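Local coordinates for protein arylsulfatase (Pseudoalteromonas sp. MB47, PDB 7AJ0) that probably removes sulfate groups from fucoidan, a sulfated algal polysaccharide, as an exo-acting, calcium-containing sulfatase that assembles as a hexamer, at residues T110-S118 with S396-D404; G327-D335 with V448-S456. All coordinates share one frame; numbering follows the deposited sequence.

Contact 1 (T110-S118 with S396-D404)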
# COMPACT_ATOMS: atom_id res chain seq x y z
N THR A 110 -26.42 -1.23 -30.56
CA THR A 110 -27.69 -0.97 -31.23
C THR A 110 -27.80 0.45 -31.77
O THR A 110 -28.90 0.86 -32.17
CB THR A 110 -28.86 -1.25 -30.28
OG1 THR A 110 -28.77 -0.40 -29.13
CG2 THR A 110 -28.86 -2.71 -29.85
N THR A 111 -26.71 1.21 -31.79
CA THR A 111 -26.72 2.54 -32.38
C THR A 111 -25.49 2.85 -33.22
O THR A 111 -25.48 3.90 -33.87
CB THR A 111 -26.86 3.62 -31.30
OG1 THR A 111 -25.68 3.65 -30.49
CG2 THR A 111 -28.07 3.36 -30.42
N GLY A 112 -24.47 2.00 -33.23
CA GLY A 112 -23.24 2.32 -33.93
C GLY A 112 -22.49 3.50 -33.36
O GLY A 112 -21.63 4.06 -34.03
N ARG A 113 -22.79 3.88 -32.12
CA ARG A 113 -22.33 5.15 -31.57
C ARG A 113 -21.89 4.98 -30.13
O ARG A 113 -22.60 4.38 -29.32
CB ARG A 113 -23.44 6.20 -31.67
CG ARG A 113 -23.48 6.92 -33.00
CD ARG A 113 -24.86 7.42 -33.35
NE ARG A 113 -25.42 8.33 -32.35
CZ ARG A 113 -25.06 9.60 -32.20
NH1 ARG A 113 -24.12 10.13 -32.97
NH2 ARG A 113 -25.65 10.35 -31.27
N LEU A 114 -20.71 5.51 -29.82
CA LEU A 114 -20.29 5.59 -28.43
C LEU A 114 -21.39 6.25 -27.61
O LEU A 114 -21.97 7.25 -28.05
CB LEU A 114 -18.98 6.38 -28.33
CG LEU A 114 -17.75 5.66 -28.87
CD1 LEU A 114 -16.58 6.62 -29.02
CD2 LEU A 114 -17.37 4.50 -27.95
N PRO A 115 -21.71 5.73 -26.43
CA PRO A 115 -22.88 6.24 -25.70
C PRO A 115 -22.74 7.68 -25.23
O PRO A 115 -23.76 8.30 -24.90
CB PRO A 115 -23.02 5.28 -24.51
CG PRO A 115 -21.70 4.60 -24.39
CD PRO A 115 -21.10 4.56 -25.76
N VAL A 116 -21.53 8.24 -25.19
CA VAL A 116 -21.40 9.64 -24.81
C VAL A 116 -22.04 10.54 -25.86
O VAL A 116 -22.51 11.64 -25.55
CB VAL A 116 -19.92 10.00 -24.58
CG1 VAL A 116 -19.14 9.96 -25.88
CG2 VAL A 116 -19.82 11.37 -23.91
N ARG A 117 -22.09 10.08 -27.12
CA ARG A 117 -22.74 10.87 -28.16
C ARG A 117 -24.26 10.84 -28.01
O ARG A 117 -24.93 11.86 -28.21
CB ARG A 117 -22.35 10.36 -29.54
CG ARG A 117 -20.85 10.28 -29.80
CD ARG A 117 -20.58 10.03 -31.28
NE ARG A 117 -19.19 9.68 -31.55
CZ ARG A 117 -18.22 10.57 -31.77
NH1 ARG A 117 -18.48 11.87 -31.75
NH2 ARG A 117 -16.98 10.15 -32.01
N SER A 118 -24.81 9.68 -27.66
CA SER A 118 -26.25 9.49 -27.62
C SER A 118 -26.87 9.91 -26.29
O SER A 118 -28.05 10.27 -26.26
CB SER A 118 -26.59 8.02 -27.89
OG SER A 118 -26.09 7.18 -26.86
N SER A 396 -27.05 12.26 -41.43
CA SER A 396 -25.76 12.91 -41.65
C SER A 396 -25.37 13.89 -40.55
O SER A 396 -24.23 14.35 -40.53
CB SER A 396 -25.78 13.65 -43.00
OG SER A 396 -26.16 12.77 -44.04
N ASN A 397 -26.29 14.23 -39.65
CA ASN A 397 -26.00 15.14 -38.55
C ASN A 397 -25.46 14.42 -37.32
O ASN A 397 -25.20 15.08 -36.30
CB ASN A 397 -27.26 15.92 -38.17
CG ASN A 397 -28.37 15.03 -37.66
OD1 ASN A 397 -28.91 14.21 -38.40
ND2 ASN A 397 -28.72 15.19 -36.39
N MET A 398 -25.29 13.10 -37.38
CA MET A 398 -24.82 12.31 -36.26
C MET A 398 -23.54 11.58 -36.66
O MET A 398 -23.46 11.01 -37.75
CB MET A 398 -25.88 11.30 -35.81
CG MET A 398 -27.10 11.94 -35.16
SD MET A 398 -28.55 10.85 -35.11
CE MET A 398 -27.86 9.38 -34.34
N TYR A 399 -22.55 11.61 -35.77
CA TYR A 399 -21.30 10.89 -36.00
C TYR A 399 -21.45 9.44 -35.57
O TYR A 399 -21.99 9.16 -34.50
CB TYR A 399 -20.16 11.55 -35.23
CG TYR A 399 -18.78 11.12 -35.66
CD1 TYR A 399 -18.10 11.80 -36.66
CD2 TYR A 399 -18.15 10.03 -35.07
CE1 TYR A 399 -16.84 11.41 -37.06
CE2 TYR A 399 -16.89 9.64 -35.46
CZ TYR A 399 -16.24 10.33 -36.46
OH TYR A 399 -14.98 9.96 -36.86
N PHE A 400 -20.98 8.53 -36.41
CA PHE A 400 -21.08 7.09 -36.15
C PHE A 400 -19.68 6.52 -35.96
O PHE A 400 -18.82 6.68 -36.83
CB PHE A 400 -21.82 6.39 -37.28
CG PHE A 400 -23.30 6.60 -37.24
CD1 PHE A 400 -24.11 5.73 -36.52
CD2 PHE A 400 -23.88 7.67 -37.89
CE1 PHE A 400 -25.47 5.93 -36.47
CE2 PHE A 400 -25.25 7.87 -37.84
CZ PHE A 400 -26.04 6.99 -37.13
N ASP A 401 -19.47 5.86 -34.83
CA ASP A 401 -18.17 5.32 -34.48
C ASP A 401 -17.92 3.93 -35.05
O ASP A 401 -16.76 3.51 -35.15
CB ASP A 401 -18.03 5.26 -32.95
CG ASP A 401 -18.19 6.62 -32.31
OD1 ASP A 401 -17.26 7.45 -32.44
OD2 ASP A 401 -19.24 6.88 -31.68
N GLY A 402 -18.98 3.22 -35.44
CA GLY A 402 -18.81 1.88 -35.95
C GLY A 402 -18.19 1.87 -37.34
O GLY A 402 -18.35 2.79 -38.13
N ILE A 403 -17.46 0.79 -37.62
CA ILE A 403 -16.80 0.59 -38.90
C ILE A 403 -17.27 -0.74 -39.47
O ILE A 403 -17.32 -1.75 -38.75
CB ILE A 403 -15.26 0.60 -38.76
CG1 ILE A 403 -14.80 1.97 -38.24
CG2 ILE A 403 -14.62 0.27 -40.10
CD1 ILE A 403 -13.37 1.97 -37.73
N ASP A 404 -17.62 -0.75 -40.75
CA ASP A 404 -17.96 -1.99 -41.44
C ASP A 404 -16.75 -2.90 -41.50
O ASP A 404 -15.71 -2.52 -42.04
CB ASP A 404 -18.48 -1.68 -42.84
CG ASP A 404 -18.76 -2.93 -43.66
OD1 ASP A 404 -18.96 -4.00 -43.05
OD2 ASP A 404 -18.76 -2.84 -44.90
O HOH W 1 -23.03 12.95 -33.03
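G112 and R113 meet the loop M398-G402 at the T-G-R end of the sulfatase signature, which begins at C102 and runs along helix 102-111. G112 leaves this helix with positive phi. G112 O takes two backbone donors: G402 N at 3.1 Å and, through a weak bond, D401 N at 2.9 Å.

CB of D401 points toward the other segment, and both carboxylate oxygens are used. D401 OD1 receives R117 NH2 at 2.7 Å through its syn lone pair. D401 OD2 accepts R117 NE on its syn side at 2.8 Å. D401 OD2 also accepts L114 N on its anti side at 2.7 Å, with that donor 31° out of the carboxylate plane. The salt bridge is therefore side-on, one nitrogen to each oxygen, and the two flat groups lie 26° apart. CD2 of Y399 sits over the centre of one R117 guanidinium face. H499 and M503 of helix 489-505 also pack on R117. A leucine in place of R117 would probably leave the buried charge of D401 without its mate, and its carboxylate more able to turn.

R113 bends at chi3 (58°), which stands its guanidinium above the F400 ring, with NH1 near Y399 O. CD rests over one face of the ring as a CH-pi contact. R113 NH1 donates to Y399 O at 2.8 Å, while NE forms a salt bridge with E138. CE of M398 lies over one face of the group near the rim, 3.3 Å from R113 NE; CB of R117 is over the opposite face, also near the rim. The Y399 hydroxyl is hydrogen-bonded to E25. One water ties the backbone in: it accepts from R113 NH1 at 3.0 Å and also from Y399 N.

Contact 2 (G327-D335 with V448-S456)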
# COMPACT_ATOMS: atom_id res chain seq x y z
N GLY A 327 -16.67 -6.86 -19.35
CA GLY A 327 -15.86 -7.83 -18.64
C GLY A 327 -16.54 -8.34 -17.39
O GLY A 327 -17.67 -7.97 -17.06
N PRO A 328 -15.83 -9.20 -16.67
CA PRO A 328 -16.44 -9.86 -15.51
C PRO A 328 -16.77 -8.88 -14.40
O PRO A 328 -16.02 -7.93 -14.15
CB PRO A 328 -15.37 -10.87 -15.07
CG PRO A 328 -14.08 -10.26 -15.53
CD PRO A 328 -14.40 -9.53 -16.82
N ASN A 329 -17.90 -9.11 -13.74
CA ASN A 329 -18.32 -8.32 -12.58
C ASN A 329 -17.67 -8.93 -11.35
O ASN A 329 -18.26 -9.76 -10.65
CB ASN A 329 -19.83 -8.30 -12.46
CG ASN A 329 -20.31 -7.38 -11.36
OD1 ASN A 329 -19.53 -6.91 -10.54
ND2 ASN A 329 -21.61 -7.11 -11.35
N GLU A 330 -16.43 -8.53 -11.08
CA GLU A 330 -15.72 -9.05 -9.92
C GLU A 330 -16.33 -8.59 -8.60
O GLU A 330 -16.07 -9.21 -7.56
CB GLU A 330 -14.25 -8.64 -9.97
CG GLU A 330 -13.52 -9.10 -11.23
CD GLU A 330 -12.01 -9.01 -11.10
OE1 GLU A 330 -11.52 -8.02 -10.51
OE2 GLU A 330 -11.32 -9.93 -11.57
N ASP A 331 -17.13 -7.52 -8.62
CA ASP A 331 -17.66 -6.98 -7.37
C ASP A 331 -18.64 -7.94 -6.70
O ASP A 331 -18.81 -7.89 -5.48
CB ASP A 331 -18.36 -5.64 -7.63
CG ASP A 331 -17.39 -4.55 -8.03
OD1 ASP A 331 -16.91 -4.58 -9.18
OD2 ASP A 331 -17.12 -3.66 -7.19
N THR A 332 -19.30 -8.80 -7.48
CA THR A 332 -20.26 -9.75 -6.94
C THR A 332 -19.66 -11.14 -6.74
O THR A 332 -20.40 -12.12 -6.68
CB THR A 332 -21.49 -9.83 -7.84
OG1 THR A 332 -21.11 -10.18 -9.18
CG2 THR A 332 -22.23 -8.50 -7.86
N TRP A 333 -18.34 -11.23 -6.64
CA TRP A 333 -17.68 -12.50 -6.41
C TRP A 333 -18.31 -13.19 -5.20
O TRP A 333 -18.61 -12.53 -4.20
CB TRP A 333 -16.18 -12.28 -6.19
CG TRP A 333 -15.40 -13.55 -6.16
CD1 TRP A 333 -14.77 -14.16 -7.21
CD2 TRP A 333 -15.18 -14.38 -5.01
NE1 TRP A 333 -14.17 -15.32 -6.79
CE2 TRP A 333 -14.41 -15.48 -5.44
CE3 TRP A 333 -15.55 -14.30 -3.67
CZ2 TRP A 333 -14.00 -16.49 -4.58
CZ3 TRP A 333 -15.15 -15.31 -2.81
CH2 TRP A 333 -14.38 -16.39 -3.27
N PRO A 334 -18.50 -14.53 -5.23
CA PRO A 334 -18.08 -15.49 -6.25
C PRO A 334 -19.07 -15.69 -7.39
O PRO A 334 -18.92 -16.65 -8.15
CB PRO A 334 -17.94 -16.79 -5.44
CG PRO A 334 -19.01 -16.67 -4.41
CD PRO A 334 -19.14 -15.19 -4.08
N ASP A 335 -20.06 -14.82 -7.51
CA ASP A 335 -20.98 -14.85 -8.65
C ASP A 335 -20.41 -14.00 -9.79
O ASP A 335 -20.99 -13.00 -10.21
CB ASP A 335 -22.36 -14.37 -8.22
CG ASP A 335 -23.46 -14.86 -9.15
OD1 ASP A 335 -23.14 -15.51 -10.17
OD2 ASP A 335 -24.65 -14.59 -8.86
N VAL A 448 -10.16 -1.76 -2.82
CA VAL A 448 -10.45 -3.06 -2.22
C VAL A 448 -10.33 -4.11 -3.32
O VAL A 448 -10.85 -3.91 -4.41
CB VAL A 448 -11.85 -3.11 -1.59
CG1 VAL A 448 -12.06 -4.44 -0.88
CG2 VAL A 448 -12.05 -1.95 -0.62
N PRO A 449 -9.66 -5.24 -3.07
CA PRO A 449 -9.55 -6.27 -4.12
C PRO A 449 -10.92 -6.71 -4.62
O PRO A 449 -11.84 -6.94 -3.83
CB PRO A 449 -8.81 -7.41 -3.43
CG PRO A 449 -8.06 -6.76 -2.31
CD PRO A 449 -8.93 -5.62 -1.85
N ARG A 450 -11.05 -6.82 -5.94
CA ARG A 450 -12.23 -7.22 -6.69
C ARG A 450 -13.23 -6.08 -6.86
O ARG A 450 -14.18 -6.24 -7.63
CB ARG A 450 -12.97 -8.41 -6.05
CG ARG A 450 -12.18 -9.70 -5.95
CD ARG A 450 -13.10 -10.85 -5.51
NE ARG A 450 -12.38 -12.11 -5.39
CZ ARG A 450 -12.13 -12.73 -4.23
NH1 ARG A 450 -12.54 -12.22 -3.08
NH2 ARG A 450 -11.47 -13.88 -4.24
N ARG A 451 -13.06 -4.95 -6.18
CA ARG A 451 -14.12 -3.94 -6.09
C ARG A 451 -13.88 -2.81 -7.09
O ARG A 451 -13.81 -1.63 -6.75
CB ARG A 451 -14.21 -3.42 -4.66
CG ARG A 451 -14.84 -4.40 -3.70
CD ARG A 451 -16.29 -4.64 -4.07
NE ARG A 451 -16.98 -5.54 -3.14
CZ ARG A 451 -18.30 -5.70 -3.11
NH1 ARG A 451 -19.07 -5.03 -3.95
NH2 ARG A 451 -18.84 -6.54 -2.24
N ASN A 452 -13.78 -3.21 -8.36
CA ASN A 452 -13.56 -2.25 -9.43
C ASN A 452 -14.69 -1.23 -9.51
O ASN A 452 -14.45 -0.03 -9.64
CB ASN A 452 -13.40 -2.98 -10.77
CG ASN A 452 -12.42 -4.14 -10.68
OD1 ASN A 452 -12.80 -5.30 -10.84
ND2 ASN A 452 -11.16 -3.82 -10.44
N ILE A 453 -15.93 -1.70 -9.43
CA ILE A 453 -17.08 -0.81 -9.59
C ILE A 453 -17.30 0.01 -8.33
O ILE A 453 -17.50 1.23 -8.39
CB ILE A 453 -18.34 -1.62 -9.95
CG1 ILE A 453 -18.16 -2.34 -11.29
CG2 ILE A 453 -19.56 -0.71 -10.00
CD1 ILE A 453 -19.17 -3.44 -11.54
N ASP A 454 -17.25 -0.64 -7.16
CA ASP A 454 -17.81 -0.08 -5.94
C ASP A 454 -16.79 0.54 -5.00
O ASP A 454 -17.19 1.12 -3.99
CB ASP A 454 -18.57 -1.19 -5.19
CG ASP A 454 -19.68 -1.80 -6.03
OD1 ASP A 454 -20.45 -1.03 -6.65
OD2 ASP A 454 -19.78 -3.04 -6.08
N ALA A 455 -15.50 0.45 -5.30
CA ALA A 455 -14.48 0.99 -4.40
C ALA A 455 -13.27 1.46 -5.20
O ALA A 455 -12.13 1.10 -4.92
CB ALA A 455 -14.08 -0.06 -3.35
N SER A 456 -13.51 2.30 -6.21
CA SER A 456 -12.47 2.76 -7.10
C SER A 456 -12.47 4.28 -7.19
O SER A 456 -13.44 4.95 -6.84
CB SER A 456 -12.63 2.17 -8.51
OG SER A 456 -12.18 0.83 -8.55
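A chi1 of -171° swings the W333 indole to the side of its own carbonyl carbon, and R450 runs extended from CG to NE (chi3 -179°). Together these torsions lay the R450 guanidinium flat on the indole. The planes are 7° apart and the centres 3.7 Å apart, a stacked cation-pi pair. NE of R450 stands 3.4 Å from CG of W333. R450 is the third residue of a type II turn, V448 to R451. The other indole face carries CB of P334, which follows a cis peptide bond.

The polar ends of this pair reach a third subunit. There NH2 of R450 forms a salt bridge with D473, and NE1 of W333 donates to O of M472.

D331 holds the other half of the contact. Its carboxylate accepts two successive backbone amides of the loop. I453 N meets D331 OD1 on the syn side at 3.1 Å. D454 N meets D331 OD2 from above the carboxylate plane at 3.0 Å. CG1 of I453 comes within 3.3 Å of D331 OD1.

OD2 of D331 also comes within 2.9 Å of OD2 of D454, with no hydrogen bond between them. R451 probably offsets some of the repulsion. O of D331 lies over the centre of one R451 guanidinium face. R451 NH1 forms a salt bridge with D454 OD2 at 3.0 Å; its hydrogen bond is weak in angle. OD1 of D454 is hydrogen-bonded to H482 of the second subunit, and R451 NH2 to Q483 of that subunit.

Two carboxylates this close would probably raise each other's proton affinity, while the two amides and the nearby arginine would counter the effect.

In the fold
Both contacts are buried, but in different places. Contact 1 lies in the core of its own chain, and no other subunit touches it. Contact 2 lies farther from the chain centre, at the subunit interface, where W333, R450 and R451 remain partly exposed. They share no elements: their centres are 29 Å apart and their nearest atoms about 13 Å. Each involves a segment following calcium ligands in the chain, C102 before 110-118 and D325 and N326 before 327-335. In contact 1 an aspartate pairs with an arginine across the segments. In contact 2 the aspartate takes backbone amides, and the arginines, besides stacking on W333 or pairing with D454, reach partners on other subunits.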